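Local coordinates for rhamnosidase B (Bacillus sp., PDB 2OKX), which hydrolyses alpha-L-rhamnosides, releasing L-rhamnose, as a glycoside hydrolase of family 78, at residues A[875-880]-A[913-918]; A[886-891]-A[936-941]; A[928-933]-A[950-955]. One frame throughout, in Å; residues are numbered along the deposited sequence.

Interaction 1 of 3, residues A[875-880]-A[913-918]; sequences SILGVK and IAVSWE
Trp917 has its CG between the backbone N and the carbonyl carbon (chi1 48°), and Leu877 has its CG anti to the backbone N (chi1 -179°); with these torsions the indole and the leucine branch meet beside the chain that leaves helix 868-876. The indole NE1 donates to Leu877 O at 3.0 Å. Leu877 O lies within 6° of the ring plane, so the bond also fixes how the indole is turned. Farther round the same edge, Ile876 O lies 3.7 Å from Trp917 CZ2.

Leu877 CD1 lies 3.8 Å from Trp917 NE1 and 4.0 Å from Val915 CG1, the leucine and valine overlapping as they point opposite ways. Beyond Gly878, the first residue past the helix to leave helical angles, with positive phi, Val879 splits its branches: CG2 packs on Val915 CG2 at 3.7 Å and CG1 on Ile913 CG2 at 4.1 Å. All the touching residues are buried. Val915 and Trp917 also rest on Leu927 of the next strand.

The contact lies where the last helix of the family's helical catalytic domain passes into the all-beta C-terminal domain, with Val879 already in one sheet of a beta-sandwich and strand 912-921 in the facing one.

Interaction 2 of 3, residues A[886-891]-A[936-941]; sequences WRTVDI and EVNVTL
Ile891 crosses Val937 at a slant, its CG1 lying 3.7 Å from Val937 CG1. Val889 adds to the same apolar face, the two valines leaving the sheet on the same side; its CG1 comes 3.6 Å from Val937 CG2, a contact that is less certain because Val889 has two conformers and the distance holds for the one modelled here. Both Val889 and Ile891 also touch Val879 of the neighbouring strand, while Ile891 and Val939 reach over to Ile929 of strand 924-932.

Strands 888-891 and 936-939 run parallel and pair Thr888 with Glu936, Val889 with Val937, Asp890 with Asn938 and Ile891 with Val939. The backbone bonds alternate across the gap: Glu936 N to Arg887 O, Val889 N to Glu936 O, Asn938 N to Val889 O, Ile891 N to Asn938 O, and Thr940 N to Ile891 O. Between them, CA-H...O contacts such as Val937 CA to Val889 O (3.4 Å) fill in. Strand 888-891 is the middle of a three-stranded sheet, hydrogen-bonded antiparallel to 879-881 on its other edge, and this sheet forms one layer of the beta-sandwich of the C-terminal domain.

Polar groups occupy the opposite face. Asn938 ND2 gives a nearly straight bond of 2.9 Å to Asp890 OD2, meeting it close to the C-O direction and within 7° of the amide's own plane; this donor would be expected to stabilise the carboxylate's charge. The carboxylate and amide planes are turned 53° from each other. Asp890 CG and Asn938 CG are each anti to the carbonyl carbon (chi1 near -60°), which starts the two chains off side by side. One row back, Glu936 CB packs near Thr888 CG2, again less certain, since Thr888 too has two conformers.

Interaction 3 of 3, residues A[928-933]-A[950-955]; sequences RIEAPE and TQVKYM. With CA (calcium ion), chain D.
Lys953 NZ donates to Glu933 O at 2.7 Å, coming in from above the carbonyl plane, about 45° out of it. One water extends the grip: it accepts from Lys953 NZ at 2.8 Å and donates to Pro932 O at 2.6 Å, so the ammonium holds one carbonyl directly and the preceding one through water, at the end of strand 924-932. The lysine chain runs out extended and bends only at its last torsion (chi4 -69°), which places NZ beside Glu933. Lys953 O binds the calcium ion at 2.4 Å, with four more ligand atoms coming from elsewhere in the structure.

Parallel backbone pairing carries the rest of the polar contact. Ile929 N bonds to Thr950 O, Val952 N to Ile929 O, Ala931 N to Val952 O, Tyr954 N to Ala931 O, and Glu933 N to Tyr954 O. Residues 950-954 are part of strand 946-954, an edge strand of its five-stranded sheet within the chain.

Around this frame the side chains pack in two places. Tyr954 CG lies between the backbone N and the carbonyl carbon (chi1 62°). The ring rests on the opposing backbone, CD1 being 3.3 Å from Ala931 O and CE1 equally close to Ala931 C; CE1 is also 3.8 Å from Pro932 CD, and Pro932 CA sits over one face toward the rim. Glu930 CG approaches Tyr954 CD1 at 4.0 Å, and the phenol OH bonds to His912 N on the strand beyond. At the other end, Val952 CG2 lies over one face of the Arg928 guanidinium, less certainly, because Arg928 has two conformers and this holds for the one given; Val952 CG1 borders Glu930 OE1 at 3.9 Å.

Lys953 therefore works in both directions, its side chain binding the neighbouring strand's end and its carbonyl the metal; the calcium ion would be expected to polarise that carbonyl.

In the fold
From helix 868-876 the chain enters strand 879-881, turns back into 888-891, passes through 900-906 and returns along 912-921, where interaction 1 closes its loop. Interaction 2 starts inside that loop, at 886-891, but finds its partner only at 936-941, so the two cross. Interaction 3 opens at 928-933, after interaction 1 has closed, yet before interaction 2 is complete; its partner at 950-955 lies beyond, so interactions 2 and 3 also cross, while 1 and 3 stand in series. Interactions 2 and 3 each pair two strands of one of the C-terminal sandwich's two sheets, which meet through Ile929 CD1 against Val939 and Ile891. Interaction 1 spans the sheets and joins them to the preceding helix.

Interaction 1 of 3, residues A[875-880]-A[913-918]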
loop_
_atom_site.group_PDB
_atom_site.type_symbol
_atom_site.label_atom_id
_atom_site.label_comp_id
_atom_site.label_asym_id
_atom_site.label_seq_id
_atom_site.Cartn_x
_atom_site.Cartn_y
_atom_site.Cartn_z
ATOM N N SER A 875 5.420 -25.379 -11.712
ATOM C CA SER A 875 5.528 -26.711 -11.130
ATOM C C SER A 875 4.587 -27.772 -11.690
ATOM O O SER A 875 4.972 -28.934 -11.822
ATOM C CB SER A 875 5.325 -26.630 -9.615
ATOM O OG SER A 875 6.427 -26.003 -8.979
ATOM N N ILE A 876 3.363 -27.370 -12.020
ATOM C CA ILE A 876 2.331 -28.293 -12.501
ATOM C C ILE A 876 2.178 -28.377 -14.018
ATOM O O ILE A 876 2.323 -29.454 -14.601
ATOM C CB ILE A 876 0.963 -27.914 -11.873
ATOM C CG1 ILE A 876 1.132 -27.714 -10.364
ATOM C CG2 ILE A 876 -0.072 -28.990 -12.152
ATOM C CD1 ILE A 876 1.690 -28.913 -9.627
ATOM N N LEU A 877 1.858 -27.258 -14.659
ATOM C CA LEU A 877 1.720 -27.260 -16.112
ATOM C C LEU A 877 3.046 -27.775 -16.678
ATOM O O LEU A 877 3.069 -28.506 -17.672
ATOM C CB LEU A 877 1.452 -25.850 -16.630
ATOM C CG LEU A 877 1.264 -25.751 -18.145
ATOM C CD1 LEU A 877 0.023 -26.541 -18.587
ATOM C CD2 LEU A 877 1.127 -24.285 -18.522
ATOM N N GLY A 878 4.142 -27.369 -16.041
ATOM C CA GLY A 878 5.462 -27.828 -16.443
ATOM C C GLY A 878 6.392 -26.878 -17.174
ATOM O O GLY A 878 7.425 -27.313 -17.676
ATOM N N VAL A 879 6.063 -25.591 -17.227
ATOM C CA VAL A 879 6.909 -24.636 -17.944
ATOM C C VAL A 879 7.954 -23.951 -17.071
ATOM O O VAL A 879 7.609 -23.221 -16.142
ATOM C CB VAL A 879 6.063 -23.531 -18.621
ATOM C CG1 VAL A 879 6.971 -22.577 -19.394
ATOM C CG2 VAL A 879 5.035 -24.154 -19.551
ATOM N N LYS A 880 9.227 -24.179 -17.383
ATOM C CA LYS A 880 10.326 -23.568 -16.642
ATOM C C LYS A 880 11.383 -22.979 -17.574
ATOM O O LYS A 880 11.656 -23.530 -18.640
ATOM C CB LYS A 880 11.000 -24.593 -15.729
ATOM C CG LYS A 880 10.196 -24.977 -14.501
ATOM C CD LYS A 880 11.014 -25.888 -13.598
ATOM C CE LYS A 880 10.268 -26.239 -12.327
ATOM N NZ LYS A 880 11.099 -27.107 -11.451
ATOM N N ILE A 913 5.054 -19.274 -24.637
ATOM C CA ILE A 913 5.186 -20.720 -24.563
ATOM C C ILE A 913 3.782 -21.210 -24.205
ATOM O O ILE A 913 3.264 -20.873 -23.140
ATOM C CB ILE A 913 6.141 -21.158 -23.431
ATOM C CG1 ILE A 913 7.517 -20.502 -23.596
ATOM C CG2 ILE A 913 6.282 -22.675 -23.440
ATOM C CD1 ILE A 913 8.286 -20.964 -24.812
ATOM N N ALA A 914 3.151 -21.969 -25.093
ATOM C CA ALA A 914 1.816 -22.488 -24.815
ATOM C C ALA A 914 1.924 -23.994 -24.629
ATOM O O ALA A 914 2.547 -24.685 -25.437
ATOM C CB ALA A 914 0.865 -22.160 -25.958
ATOM N N VAL A 915 1.333 -24.501 -23.553
ATOM C CA VAL A 915 1.383 -25.929 -23.267
ATOM C C VAL A 915 0.021 -26.471 -22.853
ATOM O O VAL A 915 -0.710 -25.834 -22.099
ATOM C CB VAL A 915 2.379 -26.234 -22.122
ATOM C CG1 VAL A 915 2.259 -27.691 -21.689
ATOM C CG2 VAL A 915 3.802 -25.928 -22.574
ATOM N N SER A 916 -0.324 -27.645 -23.362
ATOM C CA SER A 916 -1.577 -28.275 -22.978
ATOM C C SER A 916 -1.341 -29.773 -22.910
ATOM O O SER A 916 -0.578 -30.326 -23.711
ATOM C CB SER A 916 -2.681 -27.973 -23.995
ATOM O OG SER A 916 -2.453 -28.649 -25.220
ATOM N N TRP A 917 -1.966 -30.429 -21.939
ATOM C CA TRP A 917 -1.842 -31.869 -21.823
ATOM C C TRP A 917 -3.061 -32.469 -21.151
ATOM O O TRP A 917 -3.797 -31.784 -20.443
ATOM C CB TRP A 917 -0.559 -32.287 -21.068
ATOM C CG TRP A 917 -0.262 -31.587 -19.762
ATOM C CD1 TRP A 917 0.717 -30.655 -19.538
ATOM C CD2 TRP A 917 -0.888 -31.819 -18.490
ATOM N NE1 TRP A 917 0.745 -30.302 -18.208
ATOM C CE2 TRP A 917 -0.230 -31.000 -17.543
ATOM C CE3 TRP A 917 -1.940 -32.640 -18.059
ATOM C CZ2 TRP A 917 -0.590 -30.977 -16.190
ATOM C CZ3 TRP A 917 -2.301 -32.615 -16.711
ATOM C CH2 TRP A 917 -1.627 -31.789 -15.795
ATOM N N GLU A 918 -3.286 -33.749 -21.409
ATOM C CA GLU A 918 -4.400 -34.460 -20.808
ATOM C C GLU A 918 -4.139 -35.952 -20.917
ATOM O O GLU A 918 -3.473 -36.401 -21.850
ATOM C CB GLU A 918 -5.704 -34.107 -21.522
ATOM C CG GLU A 918 -5.886 -34.746 -22.879
ATOM C CD GLU A 918 -7.180 -34.315 -23.539
ATOM O OE1 GLU A 918 -7.253 -33.160 -24.005
ATOM O OE2 GLU A 918 -8.131 -35.124 -23.580
#

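Interaction 2 of 3, residues A[886-891]-A[936-941]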
loop_
_atom_site.group_PDB
_atom_site.type_symbol
_atom_site.label_atom_id
_atom_site.label_comp_id
_atom_site.label_asym_id
_atom_site.label_seq_id
_atom_site.Cartn_x
_atom_site.Cartn_y
_atom_site.Cartn_z
ATOM N N TRP A 886 15.272 -17.062 -21.492
ATOM C CA TRP A 886 14.407 -18.097 -22.048
ATOM C C TRP A 886 14.866 -18.588 -23.421
ATOM O O TRP A 886 14.042 -18.939 -24.266
ATOM C CB TRP A 886 12.956 -17.603 -22.134
ATOM C CG TRP A 886 12.341 -17.332 -20.794
ATOM C CD1 TRP A 886 12.629 -16.294 -19.956
ATOM C CD2 TRP A 886 11.367 -18.138 -20.112
ATOM N NE1 TRP A 886 11.902 -16.404 -18.794
ATOM C CE2 TRP A 886 11.116 -17.526 -18.863
ATOM C CE3 TRP A 886 10.682 -19.320 -20.434
ATOM C CZ2 TRP A 886 10.208 -18.054 -17.932
ATOM C CZ3 TRP A 886 9.777 -19.846 -19.507
ATOM C CH2 TRP A 886 9.551 -19.209 -18.271
ATOM N N ARG A 887 16.180 -18.619 -23.641
ATOM C CA ARG A 887 16.717 -19.094 -24.913
ATOM C C ARG A 887 16.389 -20.579 -25.065
ATOM O O ARG A 887 16.337 -21.107 -26.173
ATOM C CB ARG A 887 18.227 -18.844 -24.988
ATOM C CG ARG A 887 18.588 -17.361 -25.131
ATOM C CD ARG A 887 20.095 -17.164 -25.299
ATOM N NE ARG A 887 20.480 -15.757 -25.439
ATOM C CZ ARG A 887 20.515 -14.874 -24.443
ATOM N NH1 ARG A 887 20.879 -13.621 -24.685
ATOM N NH2 ARG A 887 20.199 -15.235 -23.207
ATOM N N THR A 888 16.187 -21.256 -23.940
ATOM C CA THR A 888 15.775 -22.655 -23.962
ATOM C C THR A 888 14.697 -22.773 -22.882
ATOM O O THR A 888 14.674 -21.996 -21.928
ATOM C CB THR A 888 16.931 -23.636 -23.626
ATOM O OG1 THR A 888 17.136 -23.681 -22.211
ATOM C CG2 THR A 888 18.221 -23.207 -24.307
ATOM N N VAL A 889 13.794 -23.727 -23.045
ATOM C CA VAL A 889 12.735 -23.917 -22.072
ATOM C C VAL A 889 12.606 -25.391 -21.746
ATOM O O VAL A 889 12.712 -26.245 -22.623
ATOM C CB VAL A 889 11.384 -23.379 -22.613
ATOM C CG1 VAL A 889 11.055 -24.035 -23.944
ATOM C CG2 VAL A 889 10.273 -23.635 -21.608
ATOM N N ASP A 890 12.413 -25.682 -20.467
ATOM C CA ASP A 890 12.252 -27.049 -20.012
ATOM C C ASP A 890 10.770 -27.302 -19.773
ATOM O O ASP A 890 10.131 -26.584 -19.001
ATOM C CB ASP A 890 13.020 -27.265 -18.708
ATOM C CG ASP A 890 14.517 -27.106 -18.879
ATOM O OD1 ASP A 890 15.219 -27.007 -17.852
ATOM O OD2 ASP A 890 14.991 -27.084 -20.035
ATOM N N ILE A 891 10.223 -28.306 -20.453
ATOM C CA ILE A 891 8.821 -28.667 -20.286
ATOM C C ILE A 891 8.790 -30.005 -19.552
ATOM O O ILE A 891 9.176 -31.042 -20.105
ATOM C CB ILE A 891 8.105 -28.814 -21.647
ATOM C CG1 ILE A 891 8.246 -27.522 -22.460
ATOM C CG2 ILE A 891 6.625 -29.142 -21.427
ATOM C CD1 ILE A 891 7.674 -26.280 -21.792
ATOM N N GLU A 936 14.968 -23.406 -27.882
ATOM C CA GLU A 936 15.178 -24.838 -27.724
ATOM C C GLU A 936 14.252 -25.355 -26.622
ATOM O O GLU A 936 14.177 -24.776 -25.538
ATOM C CB GLU A 936 16.647 -25.118 -27.374
ATOM C CG GLU A 936 16.929 -26.529 -26.871
ATOM C CD GLU A 936 18.418 -26.803 -26.698
ATOM O OE1 GLU A 936 18.776 -27.676 -25.883
ATOM O OE2 GLU A 936 19.233 -26.153 -27.383
ATOM N N VAL A 937 13.543 -26.440 -26.914
ATOM C CA VAL A 937 12.611 -27.033 -25.957
ATOM C C VAL A 937 13.048 -28.424 -25.517
ATOM O O VAL A 937 13.245 -29.306 -26.349
ATOM C CB VAL A 937 11.200 -27.154 -26.566
ATOM C CG1 VAL A 937 10.231 -27.744 -25.541
ATOM C CG2 VAL A 937 10.721 -25.787 -27.048
ATOM N N ASN A 938 13.198 -28.614 -24.209
ATOM C CA ASN A 938 13.573 -29.914 -23.661
ATOM C C ASN A 938 12.310 -30.496 -23.026
ATOM O O ASN A 938 11.743 -29.894 -22.117
ATOM C CB ASN A 938 14.664 -29.743 -22.604
ATOM C CG ASN A 938 15.875 -29.014 -23.141
ATOM O OD1 ASN A 938 16.492 -29.445 -24.121
ATOM N ND2 ASN A 938 16.227 -27.901 -22.505
ATOM N N VAL A 939 11.868 -31.655 -23.501
ATOM C CA VAL A 939 10.646 -32.273 -22.985
ATOM C C VAL A 939 10.878 -33.523 -22.146
ATOM O O VAL A 939 11.583 -34.439 -22.566
ATOM C CB VAL A 939 9.693 -32.669 -24.136
ATOM C CG1 VAL A 939 8.370 -33.191 -23.566
ATOM C CG2 VAL A 939 9.456 -31.482 -25.048
ATOM N N THR A 940 10.261 -33.564 -20.968
ATOM C CA THR A 940 10.381 -34.714 -20.079
ATOM C C THR A 940 9.006 -35.098 -19.536
ATOM O O THR A 940 8.422 -34.360 -18.743
ATOM C CB THR A 940 11.283 -34.419 -18.853
ATOM O OG1 THR A 940 12.565 -33.952 -19.286
ATOM C CG2 THR A 940 11.475 -35.680 -18.022
ATOM N N LEU A 941 8.480 -36.242 -19.959
ATOM C CA LEU A 941 7.192 -36.680 -19.437
ATOM C C LEU A 941 7.423 -37.126 -17.995
ATOM O O LEU A 941 8.511 -37.593 -17.649
ATOM C CB LEU A 941 6.641 -37.839 -20.266
ATOM C CG LEU A 941 6.285 -37.498 -21.714
ATOM C CD1 LEU A 941 5.650 -38.711 -22.369
ATOM C CD2 LEU A 941 5.314 -36.310 -21.744
#

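Interaction 3 of 3, residues A[928-933]-A[950-955]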
loop_
_atom_site.group_PDB
_atom_site.type_symbol
_atom_site.label_atom_id
_atom_site.label_comp_id
_atom_site.label_asym_id
_atom_site.label_seq_id
_atom_site.Cartn_x
_atom_site.Cartn_y
_atom_site.Cartn_z
ATOM N N ARG A 928 0.902 -30.934 -26.033
ATOM C CA ARG A 928 1.156 -30.005 -27.130
ATOM C C ARG A 928 1.969 -28.831 -26.580
ATOM O O ARG A 928 1.675 -28.304 -25.497
ATOM C CB ARG A 928 -0.169 -29.491 -27.705
ATOM C CG ARG A 928 -0.025 -28.520 -28.875
ATOM C CD ARG A 928 -1.359 -27.837 -29.180
ATOM N NE ARG A 928 -1.286 -26.924 -30.320
ATOM C CZ ARG A 928 -1.291 -27.306 -31.594
ATOM N NH1 ARG A 928 -1.365 -28.595 -31.908
ATOM N NH2 ARG A 928 -1.230 -26.396 -32.556
ATOM N N ILE A 929 2.991 -28.432 -27.328
ATOM C CA ILE A 929 3.864 -27.333 -26.947
ATOM C C ILE A 929 4.006 -26.407 -28.151
ATOM O O ILE A 929 4.272 -26.863 -29.263
ATOM C CB ILE A 929 5.275 -27.850 -26.576
ATOM C CG1 ILE A 929 5.186 -28.805 -25.383
ATOM C CG2 ILE A 929 6.202 -26.678 -26.258
ATOM C CD1 ILE A 929 6.447 -29.633 -25.177
ATOM N N GLU A 930 3.825 -25.112 -27.934
ATOM C CA GLU A 930 3.966 -24.148 -29.015
ATOM C C GLU A 930 4.894 -23.046 -28.531
ATOM O O GLU A 930 4.704 -22.490 -27.447
ATOM C CB GLU A 930 2.598 -23.576 -29.401
ATOM C CG GLU A 930 2.604 -22.817 -30.717
ATOM C CD GLU A 930 1.211 -22.643 -31.304
ATOM O OE1 GLU A 930 1.115 -22.205 -32.473
ATOM O OE2 GLU A 930 0.217 -22.943 -30.598
ATOM N N ALA A 931 5.912 -22.737 -29.325
ATOM C CA ALA A 931 6.866 -21.702 -28.946
ATOM C C ALA A 931 7.588 -21.165 -30.176
ATOM O O ALA A 931 7.536 -21.774 -31.238
ATOM C CB ALA A 931 7.875 -22.271 -27.962
ATOM N N PRO A 932 8.248 -20.002 -30.047
ATOM C CA PRO A 932 8.981 -19.406 -31.171
ATOM C C PRO A 932 10.057 -20.386 -31.639
ATOM O O PRO A 932 10.675 -21.065 -30.825
ATOM C CB PRO A 932 9.559 -18.132 -30.563
ATOM C CG PRO A 932 8.500 -17.738 -29.566
ATOM C CD PRO A 932 8.196 -19.069 -28.904
ATOM N N GLU A 933 10.273 -20.453 -32.949
ATOM C CA GLU A 933 11.235 -21.380 -33.547
ATOM C C GLU A 933 12.668 -21.349 -33.025
ATOM O O GLU A 933 13.339 -22.376 -33.022
ATOM C CB GLU A 933 11.260 -21.188 -35.069
ATOM C CG GLU A 933 11.632 -19.779 -35.496
ATOM C CD GLU A 933 11.556 -19.576 -37.000
ATOM O OE1 GLU A 933 11.652 -18.410 -37.440
ATOM O OE2 GLU A 933 11.405 -20.573 -37.738
ATOM N N THR A 950 3.280 -33.163 -29.315
ATOM C CA THR A 950 3.213 -32.390 -30.546
ATOM C C THR A 950 3.900 -31.056 -30.279
ATOM O O THR A 950 3.414 -30.237 -29.492
ATOM C CB THR A 950 1.759 -32.128 -30.978
ATOM O OG1 THR A 950 1.094 -33.377 -31.200
ATOM C CG2 THR A 950 1.724 -31.306 -32.268
ATOM N N GLN A 951 5.045 -30.846 -30.916
ATOM C CA GLN A 951 5.774 -29.609 -30.725
ATOM C C GLN A 951 5.650 -28.737 -31.961
ATOM O O GLN A 951 6.044 -29.133 -33.062
ATOM C CB GLN A 951 7.247 -29.880 -30.435
ATOM C CG GLN A 951 8.013 -28.605 -30.125
ATOM C CD GLN A 951 9.471 -28.856 -29.810
ATOM O OE1 GLN A 951 9.823 -29.879 -29.230
ATOM N NE2 GLN A 951 10.328 -27.908 -30.180
ATOM N N VAL A 952 5.095 -27.547 -31.761
ATOM C CA VAL A 952 4.885 -26.591 -32.833
ATOM C C VAL A 952 5.777 -25.362 -32.661
ATOM O O VAL A 952 5.862 -24.794 -31.571
ATOM C CB VAL A 952 3.412 -26.125 -32.857
ATOM C CG1 VAL A 952 3.208 -25.123 -33.970
ATOM C CG2 VAL A 952 2.479 -27.322 -33.029
ATOM N N LYS A 953 6.451 -24.959 -33.734
ATOM C CA LYS A 953 7.308 -23.780 -33.693
ATOM C C LYS A 953 6.743 -22.733 -34.644
ATOM O O LYS A 953 6.311 -23.067 -35.750
ATOM C CB LYS A 953 8.733 -24.112 -34.145
ATOM C CG LYS A 953 9.602 -24.839 -33.132
ATOM C CD LYS A 953 10.952 -25.164 -33.766
ATOM C CE LYS A 953 11.957 -25.675 -32.747
ATOM N NZ LYS A 953 12.391 -24.615 -31.792
ATOM N N TYR A 954 6.729 -21.475 -34.220
ATOM C CA TYR A 954 6.243 -20.425 -35.101
ATOM C C TYR A 954 7.300 -19.335 -35.223
ATOM O O TYR A 954 8.250 -19.291 -34.443
ATOM C CB TYR A 954 4.894 -19.852 -34.620
ATOM C CG TYR A 954 4.885 -19.181 -33.264
ATOM C CD1 TYR A 954 4.944 -19.928 -32.085
ATOM C CD2 TYR A 954 4.771 -17.794 -33.159
ATOM C CE1 TYR A 954 4.884 -19.304 -30.830
ATOM C CE2 TYR A 954 4.710 -17.164 -31.917
ATOM C CZ TYR A 954 4.767 -17.922 -30.761
ATOM O OH TYR A 954 4.716 -17.291 -29.544
ATOM N N MET A 955 7.142 -18.472 -36.218
ATOM C CA MET A 955 8.096 -17.401 -36.466
ATOM C C MET A 955 8.128 -16.308 -35.413
ATOM O O MET A 955 7.101 -15.944 -34.842
ATOM C CB MET A 955 7.815 -16.767 -37.823
ATOM C CG MET A 955 8.079 -17.684 -38.989
ATOM S SD MET A 955 7.648 -16.880 -40.534
ATOM C CE MET A 955 8.798 -15.503 -40.519
HETATM CA CA CA D . 6.260 -24.233 -37.794
HETATM O O HOH W 1 10.717 -23.485 -29.919
#